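Local coordinates for protein C-type lectin domain family 4, member a4 (Mus musculus, PDB 3VYK) that binds calcium and N-glycans as an inhibitory C-type lectin receptor of dendritic cells, recognising through its extracellular lectin domain glycans that carry bisecting N-acetylglucosamine, at residues Val11-Trp25 with Cys117-Lys129. Sequence-based numbering, arbitrary orientation.
Sequences VSHCYFILNDSKASW and CKDEHNSVCQVKK. With NAG (2-acetamido-2-deoxy-beta-D-glucopyranose), chain B; NAG (2-acetamido-2-deoxy-beta-D-glucopyranose), chain C.
Strand 13-19, near the N-terminus, and the C-terminal strand 121-128 of the C-type lectin fold run antiparallel and bring the two ends of the domain together. Cys14, Phe16 and Leu18 form the hydrogen-bonded pairs with Val127, Cys125 and Ser123; the Cys14 N to Val127 O bond is short at 2.8 Å and nearly straight, whereas the bond from Ser123 N to Leu18 O is weak. On one face Gln126 reaches along Tyr15; with CG anti to the backbone N (chi1 169°) and the chain extended beyond it, Gln126 carries NE2 over the centre of the His13 ring, 3.5 Å above its plane. Tyr15 OH is 3.1 Å from that NE2, while Gln126 OE1 accepts a hydrogen bond from the backbone N of Val41; farther along, Ile17 CD1 rests against both methyls of Val124. The other face carries Cys14, Phe16 and Leu18 beside Val127, Cys125 and Ser123, with disulfides Cys3-Cys14 and Cys32-Cys125 tying it to the N-terminal region and helix 25-34.

This pairing closes the overall loop of the C-type lectin fold; the preceding hairpin of strands 8-10 and 13-19, with the Cys3-Cys14 disulfide, is the N-terminal addition of the long form. Past Asp20 the chain turns a corner, and strand 21-23 crosses 121-128 at 94°, yet Ala23 and His121 still exchange two backbone bonds. Trp25 N, at the start of helix 25-34, then donates to Cys117 O almost straight (2.9 Å, 178°). From within this second pairing the His121 ring points its edge at the glycan: NE2 lies 2.7 Å from O4 of the chain B N-acetylglucosamine, hydrogen-bonded in the ring plane. Asp119 OD2 accepts from O6 of that sugar and, at 2.6 Å, from O4 of the chain C N-acetylglucosamine, so one carboxylate oxygen bridges two sugars near calcium ligand Glu98.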
ATOM      1  N   VAL A  11      -9.693 -13.622   2.511  1.00 14.59           N
ATOM      2  CA  VAL A  11     -10.100 -14.435   1.351  1.00 14.81           C
ATOM      3  C   VAL A  11      -8.906 -15.235   0.809  1.00 14.88           C
ATOM      4  O   VAL A  11      -8.456 -16.158   1.476  1.00 15.48           O
ATOM      5  CB  VAL A  11     -10.888 -13.627   0.285  1.00 15.28           C
ATOM      6  CG1 VAL A  11     -11.604 -14.562  -0.682  1.00 15.69           C
ATOM      7  CG2 VAL A  11     -11.924 -12.735   0.961  1.00 15.94           C
ATOM      8  N   SER A  12      -8.376 -14.863  -0.354  1.00 15.38           N
ATOM      9  CA  SER A  12      -7.315 -15.640  -0.996  1.00 15.16           C
ATOM     10  C   SER A  12      -5.897 -15.199  -0.634  1.00 15.12           C
ATOM     11  O   SER A  12      -4.938 -15.820  -1.083  1.00 15.73           O
ATOM     12  CB  SER A  12      -7.483 -15.590  -2.515  1.00 15.66           C
ATOM     13  OG  SER A  12      -7.416 -14.256  -2.988  1.00 17.60           O
ATOM     14  N   HIS A  13      -5.757 -14.146   0.172  1.00 15.08           N
ATOM     15  CA  HIS A  13      -4.436 -13.599   0.496  1.00 16.05           C
ATOM     16  C   HIS A  13      -4.134 -13.529   1.974  1.00 15.45           C
ATOM     17  O   HIS A  13      -5.036 -13.584   2.828  1.00 14.92           O
ATOM     18  CB  HIS A  13      -4.275 -12.195  -0.079  1.00 16.94           C
ATOM     19  CG  HIS A  13      -4.252 -12.138  -1.581  1.00 18.64           C
ATOM     20  ND1 HIS A  13      -5.364 -11.909  -2.311  1.00 20.93           N
ATOM     21  CD2 HIS A  13      -3.202 -12.268  -2.486  1.00 19.63           C
ATOM     22  CE1 HIS A  13      -5.042 -11.899  -3.622  1.00 21.15           C
ATOM     23  NE2 HIS A  13      -3.721 -12.126  -3.727  1.00 21.19           N
ATOM     24  N   CYS A  14      -2.840 -13.410   2.272  1.00 15.57           N
ATOM     25  CA  CYS A  14      -2.323 -13.112   3.607  0.75 15.70           C
ATOM     26  C   CYS A  14      -1.654 -11.744   3.598  1.00 15.45           C
ATOM     27  O   CYS A  14      -0.951 -11.388   2.641  1.00 14.86           O
ATOM     28  CB  CYS A  14      -1.281 -14.152   4.031  0.75 17.45           C
ATOM     29  SG  CYS A  14      -1.888 -15.850   4.057  0.75 20.27           S
ATOM     30  N   TYR A  15      -1.850 -11.003   4.686  1.00 15.33           N
ATOM     31  CA  TYR A  15      -1.367  -9.621   4.802  1.00 16.19           C
ATOM     32  C   TYR A  15      -0.470  -9.449   6.019  1.00 17.23           C
ATOM     33  O   TYR A  15      -0.747  -9.979   7.086  1.00 17.29           O
ATOM     34  CB  TYR A  15      -2.559  -8.659   4.866  1.00 15.63           C
ATOM     35  CG  TYR A  15      -3.394  -8.707   3.614  1.00 15.33           C
ATOM     36  CD1 TYR A  15      -3.221  -7.768   2.611  1.00 15.00           C
ATOM     37  CD2 TYR A  15      -4.345  -9.716   3.419  1.00 15.04           C
ATOM     38  CE1 TYR A  15      -3.972  -7.819   1.445  1.00 15.53           C
ATOM     39  CE2 TYR A  15      -5.089  -9.786   2.259  1.00 15.06           C
ATOM     40  CZ  TYR A  15      -4.915  -8.828   1.278  1.00 15.10           C
ATOM     41  OH  TYR A  15      -5.654  -8.891   0.120  1.00 16.05           O
ATOM     42  N   PHE A  16       0.606  -8.690   5.848  1.00 17.73           N
ATOM     43  CA  PHE A  16       1.528  -8.411   6.947  1.00 18.48           C
ATOM     44  C   PHE A  16       1.682  -6.908   7.078  1.00 17.95           C
ATOM     45  O   PHE A  16       1.987  -6.222   6.095  1.00 18.09           O
ATOM     46  CB  PHE A  16       2.894  -9.052   6.691  1.00 19.86           C
ATOM     47  CG  PHE A  16       3.830  -8.963   7.865  1.00 21.22           C
ATOM     48  CD1 PHE A  16       3.724  -9.856   8.922  1.00 22.24           C
ATOM     49  CD2 PHE A  16       4.812  -7.979   7.913  1.00 21.85           C
ATOM     50  CE1 PHE A  16       4.584  -9.772  10.010  1.00 23.45           C
ATOM     51  CE2 PHE A  16       5.677  -7.887   8.998  1.00 22.97           C
ATOM     52  CZ  PHE A  16       5.558  -8.783  10.047  1.00 23.53           C
ATOM     53  N   ILE A  17       1.467  -6.406   8.288  1.00 18.46           N
ATOM     54  CA  ILE A  17       1.574  -4.986   8.567  0.50 19.26           C
ATOM     55  C   ILE A  17       2.966  -4.733   9.121  1.00 20.67           C
ATOM     56  O   ILE A  17       3.283  -5.153  10.237  1.00 20.94           O
ATOM     57  CB  ILE A  17       0.496  -4.512   9.573  1.00 19.37           C
ATOM     58  CG1 ILE A  17      -0.903  -5.031   9.187  1.00 20.91           C
ATOM     59  CG2 ILE A  17       0.559  -2.994   9.749  1.00 20.18           C
ATOM     60  CD1 ILE A  17      -1.425  -4.575   7.833  1.00 21.24           C
ATOM     61  N   LEU A  18       3.798  -4.077   8.319  1.00 20.81           N
ATOM     62  CA  LEU A  18       5.196  -3.857   8.667  1.00 21.93           C
ATOM     63  C   LEU A  18       5.295  -2.603   9.530  1.00 21.94           C
ATOM     64  O   LEU A  18       5.441  -1.485   9.016  1.00 20.64           O
ATOM     65  CB  LEU A  18       6.041  -3.746   7.392  1.00 23.36           C
ATOM     66  CG  LEU A  18       7.469  -4.285   7.415  1.00 25.32           C
ATOM     67  CD1 LEU A  18       7.999  -4.432   5.999  1.00 25.73           C
ATOM     68  CD2 LEU A  18       8.371  -3.387   8.246  1.00 26.41           C
ATOM     69  N   ASN A  19       5.194  -2.816  10.842  1.00 22.72           N
ATOM     70  CA  ASN A  19       5.131  -1.764  11.855  0.50 22.50           C
ATOM     71  C   ASN A  19       6.447  -1.546  12.606  1.00 24.11           C
ATOM     72  O   ASN A  19       6.618  -0.508  13.241  1.00 23.97           O
ATOM     73  CB  ASN A  19       4.063  -2.106  12.906  0.50 21.84           C
ATOM     74  CG  ASN A  19       2.655  -1.729  12.482  0.50 21.32           C
ATOM     75  OD1 ASN A  19       1.692  -2.383  12.882  0.50 21.48           O
ATOM     76  ND2 ASN A  19       2.524  -0.662  11.699  0.50 20.23           N
ATOM     77  N   ASP A  20       7.351  -2.522  12.556  1.00 26.36           N
ATOM     78  CA  ASP A  20       8.511  -2.532  13.472  1.00 28.72           C
ATOM     79  C   ASP A  20       9.640  -1.585  13.056  1.00 28.99           C
ATOM     80  O   ASP A  20      10.551  -1.298  13.843  1.00 29.94           O
ATOM     81  CB  ASP A  20       9.021  -3.965  13.727  1.00 30.62           C
ATOM     82  CG  ASP A  20       9.892  -4.518  12.595  1.00 32.89           C
ATOM     83  OD1 ASP A  20      10.163  -3.813  11.596  1.00 34.70           O
ATOM     84  OD2 ASP A  20      10.322  -5.686  12.719  1.00 34.93           O
ATOM     85  N   SER A  21       9.564  -1.103  11.819  1.00 27.49           N
ATOM     86  CA  SER A  21      10.560  -0.188  11.273  1.00 26.43           C
ATOM     87  C   SER A  21       9.998   0.542  10.060  1.00 26.14           C
ATOM     88  O   SER A  21       8.958   0.154   9.514  1.00 24.16           O
ATOM     89  CB  SER A  21      11.836  -0.946  10.887  1.00 28.03           C
ATOM     90  OG  SER A  21      11.554  -2.007   9.994  1.00 28.63           O
ATOM     91  N   LYS A  22      10.686   1.608   9.661  1.00 25.48           N
ATOM     92  CA  LYS A  22      10.339   2.363   8.460  1.00 24.42           C
ATOM     93  C   LYS A  22      11.438   2.221   7.419  1.00 24.09           C
ATOM     94  O   LYS A  22      12.600   1.950   7.746  1.00 24.82           O
ATOM     95  CB  LYS A  22      10.105   3.836   8.788  1.00 25.07           C
ATOM     96  CG  LYS A  22       8.929   4.101   9.713  1.00 27.20           C
ATOM     97  CD  LYS A  22       8.806   5.586  10.004  1.00 28.89           C
ATOM     98  CE  LYS A  22       7.749   5.857  11.058  1.00 30.80           C
ATOM     99  NZ  LYS A  22       7.797   7.276  11.501  1.00 33.31           N
ATOM    100  N   ALA A  23      11.062   2.396   6.158  1.00 21.46           N
ATOM    101  CA  ALA A  23      11.986   2.234   5.048  1.00 20.42           C
ATOM    102  C   ALA A  23      11.422   2.953   3.839  1.00 19.53           C
ATOM    103  O   ALA A  23      10.211   3.209   3.773  1.00 18.23           O
ATOM    104  CB  ALA A  23      12.187   0.757   4.735  1.00 21.20           C
ATOM    105  N   SER A  24      12.297   3.272   2.888  1.00 18.75           N
ATOM    106  CA  SER A  24      11.881   3.785   1.582  1.00 18.89           C
ATOM    107  C   SER A  24      10.999   2.781   0.836  1.00 18.40           C
ATOM    108  O   SER A  24      10.864   1.623   1.244  1.00 18.28           O
ATOM    109  CB  SER A  24      13.109   4.089   0.727  1.00 19.33           C
ATOM    110  OG  SER A  24      13.720   2.876   0.303  1.00 20.16           O
ATOM    111  N   TRP A  25      10.404   3.219  -0.269  1.00 17.82           N
ATOM    112  CA  TRP A  25       9.580   2.313  -1.061  1.00 17.71           C
ATOM    113  C   TRP A  25      10.365   1.110  -1.538  1.00 18.66           C
ATOM    114  O   TRP A  25       9.934  -0.029  -1.351  1.00 18.57           O
ATOM    115  CB  TRP A  25       8.912   3.040  -2.219  1.00 17.10           C
ATOM    116  CG  TRP A  25       7.932   2.145  -2.930  1.00 16.66           C
ATOM    117  CD1 TRP A  25       6.561   2.035  -2.704  1.00 16.99           C
ATOM    118  CD2 TRP A  25       8.230   1.175  -3.979  1.00 17.33           C
ATOM    119  NE1 TRP A  25       6.009   1.102  -3.538  1.00 16.77           N
ATOM    120  CE2 TRP A  25       6.958   0.546  -4.327  1.00 16.76           C
ATOM    121  CE3 TRP A  25       9.387   0.788  -4.657  1.00 17.45           C
ATOM    122  CZ2 TRP A  25       6.869  -0.444  -5.293  1.00 17.80           C
ATOM    123  CZ3 TRP A  25       9.283  -0.208  -5.635  1.00 17.77           C
ATOM    124  CH2 TRP A  25       8.052  -0.805  -5.947  1.00 17.72           C
ATOM    125  N   CYS A 117       9.115   8.498  -3.019  1.00 13.64           N
ATOM    126  CA  CYS A 117       9.523   7.120  -2.789  0.75 13.89           C
ATOM    127  C   CYS A 117      10.629   6.995  -1.742  1.00 14.87           C
ATOM    128  O   CYS A 117      10.699   5.990  -1.044  1.00 15.23           O
ATOM    129  CB  CYS A 117       9.949   6.467  -4.114  0.75 13.38           C
ATOM    130  SG  CYS A 117       8.624   6.454  -5.349  0.75 12.84           S
ATOM    131  N   LYS A 118      11.458   8.034  -1.625  1.00 16.53           N
ATOM    132  CA  LYS A 118      12.590   7.984  -0.708  1.00 18.11           C
ATOM    133  C   LYS A 118      12.187   8.223   0.747  1.00 18.03           C
ATOM    134  O   LYS A 118      12.967   7.943   1.653  1.00 19.16           O
ATOM    135  CB  LYS A 118      13.683   8.980  -1.131  1.00 19.71           C
ATOM    136  CG  LYS A 118      13.266  10.440  -1.068  1.00 21.87           C
ATOM    137  CD  LYS A 118      14.453  11.393  -1.198  1.00 25.34           C
ATOM    138  CE  LYS A 118      15.098  11.325  -2.575  1.00 27.14           C
ATOM    139  NZ  LYS A 118      16.100  12.412  -2.743  1.00 30.08           N
ATOM    140  N   ASP A 119      10.978   8.728   0.985  1.00 17.73           N
ATOM    141  CA  ASP A 119      10.552   9.032   2.356  0.50 17.36           C
ATOM    142  C   ASP A 119      10.243   7.741   3.087  1.00 18.56           C
ATOM    143  O   ASP A 119       9.548   6.879   2.559  1.00 19.46           O
ATOM    144  CB  ASP A 119       9.331   9.959   2.387  1.00 18.08           C
ATOM    145  CG  ASP A 119       9.671  11.409   2.065  1.00 18.47           C
ATOM    146  OD1 ASP A 119      10.826  11.706   1.686  1.00 20.28           O
ATOM    147  OD2 ASP A 119       8.760  12.258   2.161  1.00 18.91           O
ATOM    148  N   GLU A 120      10.760   7.592   4.299  1.00 18.47           N
ATOM    149  CA  GLU A 120      10.663   6.316   5.001  1.00 19.90           C
ATOM    150  C   GLU A 120       9.337   6.160   5.727  1.00 18.54           C
ATOM    151  O   GLU A 120       8.937   7.025   6.506  1.00 18.35           O
ATOM    152  CB  GLU A 120      11.838   6.139   5.971  1.00 22.34           C
ATOM    153  CG  GLU A 120      13.170   5.972   5.262  1.00 25.54           C
ATOM    154  CD  GLU A 120      14.341   5.832   6.215  1.00 28.53           C
ATOM    155  OE1 GLU A 120      14.291   6.402   7.328  1.00 30.97           O
ATOM    156  OE2 GLU A 120      15.320   5.150   5.838  1.00 31.05           O
ATOM    157  N   HIS A 121       8.653   5.051   5.444  1.00 17.75           N
ATOM    158  CA  HIS A 121       7.356   4.766   6.046  1.00 17.42           C
ATOM    159  C   HIS A 121       7.213   3.321   6.385  1.00 16.18           C
ATOM    160  O   HIS A 121       8.050   2.487   6.028  1.00 16.98           O
ATOM    161  CB  HIS A 121       6.230   5.190   5.097  1.00 17.72           C
ATOM    162  CG  HIS A 121       6.047   6.677   5.030  1.00 17.86           C
ATOM    163  ND1 HIS A 121       6.805   7.466   4.239  1.00 18.31           N
ATOM    164  CD2 HIS A 121       5.196   7.517   5.728  1.00 19.00           C
ATOM    165  CE1 HIS A 121       6.440   8.745   4.419  1.00 18.27           C
ATOM    166  NE2 HIS A 121       5.460   8.776   5.323  1.00 19.08           N
ATOM    167  N   ASN A 122       6.126   3.013   7.081  1.00 16.62           N
ATOM    168  CA  ASN A 122       5.709   1.631   7.260  1.00 16.79           C
ATOM    169  C   ASN A 122       5.127   1.107   5.948  1.00 16.15           C
ATOM    170  O   ASN A 122       5.125   1.819   4.948  1.00 15.54           O
ATOM    171  CB  ASN A 122       4.738   1.564   8.426  1.00 18.06           C
ATOM    172  CG  ASN A 122       5.392   2.021   9.716  1.00 19.14           C
ATOM    173  OD1 ASN A 122       6.254   1.326  10.261  1.00 21.41           O
ATOM    174  ND2 ASN A 122       5.057   3.221  10.156  1.00 20.67           N
ATOM    175  N   SER A 123       4.679  -0.139   5.924  1.00 15.42           N
ATOM    176  CA  SER A 123       4.207  -0.720   4.667  1.00 15.44           C
ATOM    177  C   SER A 123       3.315  -1.912   4.951  1.00 14.83           C
ATOM    178  O   SER A 123       3.220  -2.365   6.098  1.00 14.75           O
ATOM    179  CB  SER A 123       5.390  -1.113   3.764  1.00 16.67           C
ATOM    180  OG  SER A 123       6.267  -2.020   4.406  1.00 18.29           O
ATOM    181  N   VAL A 124       2.640  -2.388   3.906  1.00 14.54           N
ATOM    182  CA  VAL A 124       1.821  -3.604   3.981  1.00 14.85           C
ATOM    183  C   VAL A 124       2.262  -4.582   2.894  1.00 14.52           C
ATOM    184  O   VAL A 124       2.316  -4.217   1.716  1.00 14.74           O
ATOM    185  CB  VAL A 124       0.318  -3.287   3.809  1.00 14.58           C
ATOM    186  CG1 VAL A 124      -0.510  -4.569   3.917  1.00 15.61           C
ATOM    187  CG2 VAL A 124      -0.150  -2.282   4.855  1.00 15.50           C
ATOM    188  N   CYS A 125       2.597  -5.811   3.292  1.00 14.89           N
ATOM    189  CA  CYS A 125       2.968  -6.871   2.357  0.50 14.83           C
ATOM    190  C   CYS A 125       1.801  -7.805   2.155  1.00 15.84           C
ATOM    191  O   CYS A 125       0.934  -7.938   3.021  1.00 16.26           O
ATOM    192  CB  CYS A 125       4.145  -7.706   2.868  0.50 14.60           C
ATOM    193  SG  CYS A 125       5.644  -6.789   3.273  0.50 14.36           S
ATOM    194  N   GLN A 126       1.808  -8.461   1.005  1.00 16.61           N
ATOM    195  CA  GLN A 126       0.725  -9.343   0.620  1.00 17.29           C
ATOM    196  C   GLN A 126       1.265 -10.549  -0.127  1.00 17.55           C
ATOM    197  O   GLN A 126       2.180 -10.428  -0.935  1.00 18.01           O
ATOM    198  CB  GLN A 126      -0.246  -8.557  -0.243  1.00 18.46           C
ATOM    199  CG  GLN A 126      -1.304  -9.378  -0.941  1.00 20.10           C
ATOM    200  CD  GLN A 126      -2.080  -8.535  -1.911  1.00 22.08           C
ATOM    201  OE1 GLN A 126      -1.511  -7.723  -2.617  1.00 21.13           O
ATOM    202  NE2 GLN A 126      -3.396  -8.721  -1.942  1.00 23.35           N
ATOM    203  N   VAL A 127       0.689 -11.717   0.154  1.00 16.95           N
ATOM    204  CA  VAL A 127       1.034 -12.936  -0.569  0.50 17.61           C
ATOM    205  C   VAL A 127      -0.217 -13.799  -0.707  1.00 18.09           C
ATOM    206  O   VAL A 127      -1.086 -13.766   0.159  1.00 18.60           O
ATOM    207  CB  VAL A 127       2.183 -13.704   0.138  1.00 18.12           C
ATOM    208  CG1 VAL A 127       1.768 -14.194   1.523  1.00 19.30           C
ATOM    209  CG2 VAL A 127       2.687 -14.855  -0.730  1.00 19.22           C
ATOM    210  N   LYS A 128      -0.323 -14.546  -1.802  1.00 18.33           N
ATOM    211  CA  LYS A 128      -1.413 -15.508  -1.941  0.50 19.21           C
ATOM    212  C   LYS A 128      -1.263 -16.610  -0.891  1.00 20.48           C
ATOM    213  O   LYS A 128      -0.151 -17.038  -0.584  1.00 20.74           O
ATOM    214  CB  LYS A 128      -1.437 -16.102  -3.356  1.00 20.24           C
ATOM    215  CG  LYS A 128      -2.616 -17.029  -3.602  1.00 22.02           C
ATOM    216  CD  LYS A 128      -2.553 -17.706  -4.958  1.00 23.33           C
ATOM    217  CE  LYS A 128      -3.730 -18.660  -5.116  1.00 24.95           C
ATOM    218  NZ  LYS A 128      -3.644 -19.439  -6.382  1.00 26.33           N
ATOM    219  N   LYS A 129      -2.380 -17.068  -0.332  1.00 20.21           N
ATOM    220  CA  LYS A 129      -2.342 -18.233   0.556  1.00 21.25           C
ATOM    221  C   LYS A 129      -1.731 -19.452  -0.139  1.00 23.47           C
ATOM    222  O   LYS A 129      -1.916 -19.650  -1.344  1.00 25.22           O
ATOM    223  CB  LYS A 129      -3.751 -18.579   1.029  1.00 21.13           C
ATOM    224  CG  LYS A 129      -4.353 -17.585   2.005  1.00 20.01           C
ATOM    225  CD  LYS A 129      -5.690 -18.096   2.509  1.00 19.05           C
ATOM    226  CE  LYS A 129      -6.315 -17.174   3.537  1.00 18.80           C
ATOM    227  NZ  LYS A 129      -7.739 -17.567   3.744  1.00 17.76           N
TER
HETATM  228  C1  NAG B   3       2.762  14.061   3.549  1.00 15.21           C
HETATM  229  C2  NAG B   3       1.828  13.293   4.496  1.00 16.32           C
HETATM  230  C3  NAG B   3       2.610  12.563   5.587  1.00 17.46           C
HETATM  231  C4  NAG B   3       3.765  11.763   4.983  1.00 17.41           C
HETATM  232  C5  NAG B   3       4.598  12.619   4.021  1.00 16.36           C
HETATM  233  C6  NAG B   3       5.636  11.806   3.260  1.00 16.13           C
HETATM  234  C7  NAG B   3      -0.394  14.330   4.538  1.00 17.19           C
HETATM  235  C8  NAG B   3      -1.248  15.415   5.116  1.00 17.73           C
HETATM  236  N2  NAG B   3       0.856  14.253   4.995  1.00 17.08           N
HETATM  237  O3  NAG B   3       1.735  11.676   6.261  1.00 19.66           O
HETATM  238  O4  NAG B   3       4.591  11.254   6.001  1.00 18.12           O
HETATM  239  O5  NAG B   3       3.752  13.185   3.037  1.00 15.34           O
HETATM  240  O6  NAG B   3       6.842  11.669   3.982  1.00 17.15           O
HETATM  241  O7  NAG B   3      -0.842  13.566   3.672  1.00 17.24           O
HETATM  242  C1  NAG C   6       6.202  17.687   3.541  1.00 18.17           C
HETATM  243  C2  NAG C   6       6.915  17.056   4.732  1.00 18.97           C
HETATM  244  C3  NAG C   6       8.146  16.286   4.259  1.00 18.34           C
HETATM  245  C4  NAG C   6       7.810  15.324   3.114  1.00 17.70           C
HETATM  246  C5  NAG C   6       7.003  16.057   2.045  1.00 16.81           C
HETATM  247  C6  NAG C   6       6.536  15.115   0.938  1.00 16.35           C
HETATM  248  C7  NAG C   6       6.639  18.350   6.801  1.00 21.74           C
HETATM  249  C8  NAG C   6       7.204  19.456   7.649  1.00 22.88           C
HETATM  250  N2  NAG C   6       7.317  18.090   5.680  1.00 20.77           N
HETATM  251  O3  NAG C   6       8.667  15.572   5.356  1.00 19.69           O
HETATM  252  O4  NAG C   6       9.012  14.824   2.566  1.00 18.43           O
HETATM  253  O5  NAG C   6       5.854  16.685   2.599  1.00 17.17           O
HETATM  254  O6  NAG C   6       6.079  15.865  -0.167  1.00 16.25           O
HETATM  255  O7  NAG C   6       5.612  17.766   7.157  1.00 23.44           O